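Local coordinates for AAC3-I (Uncultured bacterium, PDB 5HMN), which probably transfers an acetyl group from acetyl-coenzyme A to aminoglycoside antibiotics, as a GNAT-fold acetyltransferase linked to antibiotic resistance, at residues 81-86 with 117-123. Residues are numbered along the deposited sequence; the frame is centred on the assembly and turned at random.
Sequences RSEIYI and AYVIFVQ
Four backbone hydrogen bonds zip 81-86 to 117-123 in parallel: Y118 N to S82 O (3.1 Å), I84 N to V119 O (3.1 Å), F121 N to I84 O (2.9 Å) and I86 N to F121 O (3.0 Å). Y118 OH (chi1 p) donates a further hydrogen bond to E83 OE2 (2.9 Å). I84 thus sits opposite I120 and Y85 opposite F121, CA atoms 4.7 and 5.2 Å apart, strand axes 4.8 Å apart at closest and crossing at -30°. Past I86 the strands splay, and water 1 fills in, donating to I86 O (2.6 Å) and accepting from Q123 N (2.9 Å). R81, salt-bridged to E78, lays its CD 3.6 Å from Y118 CE2. On the E83 face, the Y85 (t) and F121 (p) rings, tilted by 20° with centroids 5.0 Å apart, are so offset that they scarcely overlap; H148 of the second subunit meets F121. The opposite face is aliphatic: I84, I86 and I120, all mt, pack against L108, with I86 CB 3.7 Å from V122 CB. The two parallel strands, joined through helix 100-115 in a beta-alpha-beta unit, part beside coenzyme A, which touches V122 and Q123: the splay characteristic of the GNAT fold.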
loop_
_atom_site.group_PDB
_atom_site.type_symbol
_atom_site.label_atom_id
_atom_site.label_comp_id
_atom_site.label_asym_id
_atom_site.label_seq_id
_atom_site.Cartn_x
_atom_site.Cartn_y
_atom_site.Cartn_z
ATOM N N ARG C 81 -9.825 -8.075 -8.707
ATOM C CA ARG C 81 -9.604 -6.690 -9.092
ATOM C C ARG C 81 -8.308 -6.196 -8.472
ATOM O O ARG C 81 -7.739 -6.853 -7.603
ATOM C CB ARG C 81 -10.774 -5.812 -8.651
ATOM C CG ARG C 81 -10.907 -5.686 -7.146
ATOM C CD ARG C 81 -12.234 -5.068 -6.745
ATOM N NE ARG C 81 -12.311 -4.852 -5.304
ATOM C CZ ARG C 81 -13.419 -4.520 -4.656
ATOM N NH1 ARG C 81 -14.555 -4.369 -5.320
ATOM N NH2 ARG C 81 -13.395 -4.345 -3.342
ATOM N N SER C 82 -7.837 -5.039 -8.917
ATOM C CA SER C 82 -6.608 -4.489 -8.368
ATOM C C SER C 82 -6.691 -2.975 -8.241
ATOM O O SER C 82 -7.430 -2.313 -8.972
ATOM C CB SER C 82 -5.409 -4.887 -9.234
ATOM O OG SER C 82 -5.482 -4.305 -10.524
ATOM N N GLU C 83 -5.937 -2.434 -7.292
ATOM C CA GLU C 83 -5.813 -0.994 -7.128
ATOM C C GLU C 83 -4.346 -0.595 -7.123
ATOM O O GLU C 83 -3.487 -1.372 -6.701
ATOM C CB GLU C 83 -6.465 -0.528 -5.828
ATOM C CG GLU C 83 -7.608 -1.388 -5.349
ATOM C CD GLU C 83 -8.016 -1.043 -3.930
ATOM O OE1 GLU C 83 -7.214 -0.404 -3.218
ATOM O OE2 GLU C 83 -9.138 -1.413 -3.528
ATOM N N ILE C 84 -4.070 0.620 -7.579
ATOM C CA ILE C 84 -2.700 1.120 -7.610
ATOM C C ILE C 84 -2.506 2.154 -6.507
ATOM O O ILE C 84 -3.230 3.148 -6.427
ATOM C CB ILE C 84 -2.344 1.728 -8.977
ATOM C CG1 ILE C 84 -2.500 0.682 -10.081
ATOM C CG2 ILE C 84 -0.924 2.280 -8.969
ATOM C CD1 ILE C 84 -2.184 1.211 -11.459
ATOM N N TYR C 85 -1.537 1.893 -5.641
ATOM C CA TYR C 85 -1.219 2.805 -4.554
ATOM C C TYR C 85 -0.020 3.682 -4.910
ATOM O O TYR C 85 1.100 3.195 -5.033
ATOM C CB TYR C 85 -0.947 2.012 -3.273
ATOM C CG TYR C 85 -0.515 2.845 -2.089
ATOM C CD1 TYR C 85 -1.187 4.010 -1.748
ATOM C CD2 TYR C 85 0.549 2.449 -1.295
ATOM C CE1 TYR C 85 -0.798 4.766 -0.659
ATOM C CE2 TYR C 85 0.944 3.197 -0.205
ATOM C CZ TYR C 85 0.267 4.356 0.110
ATOM O OH TYR C 85 0.655 5.108 1.199
ATOM N N ILE C 86 -0.264 4.975 -5.082
ATOM C CA ILE C 86 0.824 5.929 -5.243
ATOM C C ILE C 86 1.541 6.120 -3.911
ATOM O O ILE C 86 0.962 6.631 -2.948
ATOM C CB ILE C 86 0.320 7.291 -5.753
ATOM C CG1 ILE C 86 -0.351 7.129 -7.119
ATOM C CG2 ILE C 86 1.468 8.280 -5.837
ATOM C CD1 ILE C 86 -0.836 8.440 -7.731
ATOM N N ALA C 117 -6.669 -2.451 -13.405
ATOM C CA ALA C 117 -6.939 -1.785 -12.135
ATOM C C ALA C 117 -8.157 -0.883 -12.269
ATOM O O ALA C 117 -8.349 -0.250 -13.305
ATOM C CB ALA C 117 -5.731 -0.987 -11.684
ATOM N N TYR C 118 -8.981 -0.825 -11.226
ATOM C CA TYR C 118 -10.225 -0.068 -11.297
ATOM C C TYR C 118 -10.111 1.276 -10.585
ATOM O O TYR C 118 -10.982 2.131 -10.728
ATOM C CB TYR C 118 -11.390 -0.882 -10.712
ATOM C CG TYR C 118 -11.429 -0.933 -9.199
ATOM C CD1 TYR C 118 -12.265 -0.089 -8.477
ATOM C CD2 TYR C 118 -10.638 -1.829 -8.494
ATOM C CE1 TYR C 118 -12.305 -0.133 -7.092
ATOM C CE2 TYR C 118 -10.670 -1.879 -7.112
ATOM C CZ TYR C 118 -11.503 -1.029 -6.418
ATOM O OH TYR C 118 -11.532 -1.077 -5.048
ATOM N N VAL C 119 -9.033 1.468 -9.828
ATOM C CA VAL C 119 -8.863 2.713 -9.086
ATOM C C VAL C 119 -7.404 2.958 -8.694
ATOM O O VAL C 119 -6.614 2.029 -8.520
ATOM C CB VAL C 119 -9.761 2.732 -7.814
ATOM C CG1 VAL C 119 -9.225 1.780 -6.761
ATOM C CG2 VAL C 119 -9.899 4.143 -7.250
ATOM N N ILE C 120 -7.050 4.232 -8.593
ATOM C CA ILE C 120 -5.759 4.635 -8.068
ATOM C C ILE C 120 -5.994 5.434 -6.795
ATOM O O ILE C 120 -6.848 6.319 -6.768
ATOM C CB ILE C 120 -4.972 5.477 -9.091
ATOM C CG1 ILE C 120 -4.688 4.654 -10.350
ATOM C CG2 ILE C 120 -3.677 5.996 -8.478
ATOM C CD1 ILE C 120 -4.059 5.463 -11.481
ATOM N N PHE C 121 -5.263 5.122 -5.731
ATOM C CA PHE C 121 -5.417 5.900 -4.509
ATOM C C PHE C 121 -4.070 6.353 -3.954
ATOM O O PHE C 121 -3.019 5.770 -4.243
ATOM C CB PHE C 121 -6.220 5.121 -3.458
ATOM C CG PHE C 121 -5.499 3.934 -2.878
ATOM C CD1 PHE C 121 -4.895 4.016 -1.635
ATOM C CD2 PHE C 121 -5.438 2.736 -3.568
ATOM C CE1 PHE C 121 -4.237 2.926 -1.090
ATOM C CE2 PHE C 121 -4.777 1.642 -3.033
ATOM C CZ PHE C 121 -4.177 1.739 -1.790
ATOM N N VAL C 122 -4.109 7.429 -3.183
ATOM C CA VAL C 122 -2.898 8.030 -2.650
ATOM C C VAL C 122 -3.222 8.782 -1.364
ATOM O O VAL C 122 -4.248 9.458 -1.268
ATOM C CB VAL C 122 -2.232 8.983 -3.678
ATOM C CG1 VAL C 122 -3.218 10.040 -4.157
ATOM C CG2 VAL C 122 -0.987 9.636 -3.094
ATOM N N GLN C 123 -2.365 8.630 -0.363
ATOM C CA GLN C 123 -2.518 9.359 0.886
ATOM C C GLN C 123 -1.839 10.713 0.779
ATOM O O GLN C 123 -0.702 10.817 0.325
ATOM C CB GLN C 123 -1.932 8.576 2.061
ATOM C CG GLN C 123 -2.593 7.242 2.334
ATOM C CD GLN C 123 -2.109 6.621 3.632
ATOM O OE1 GLN C 123 -1.728 7.329 4.565
ATOM N NE2 GLN C 123 -2.114 5.293 3.694
HETATM O O HOH W 1 0.440 7.817 -0.713
#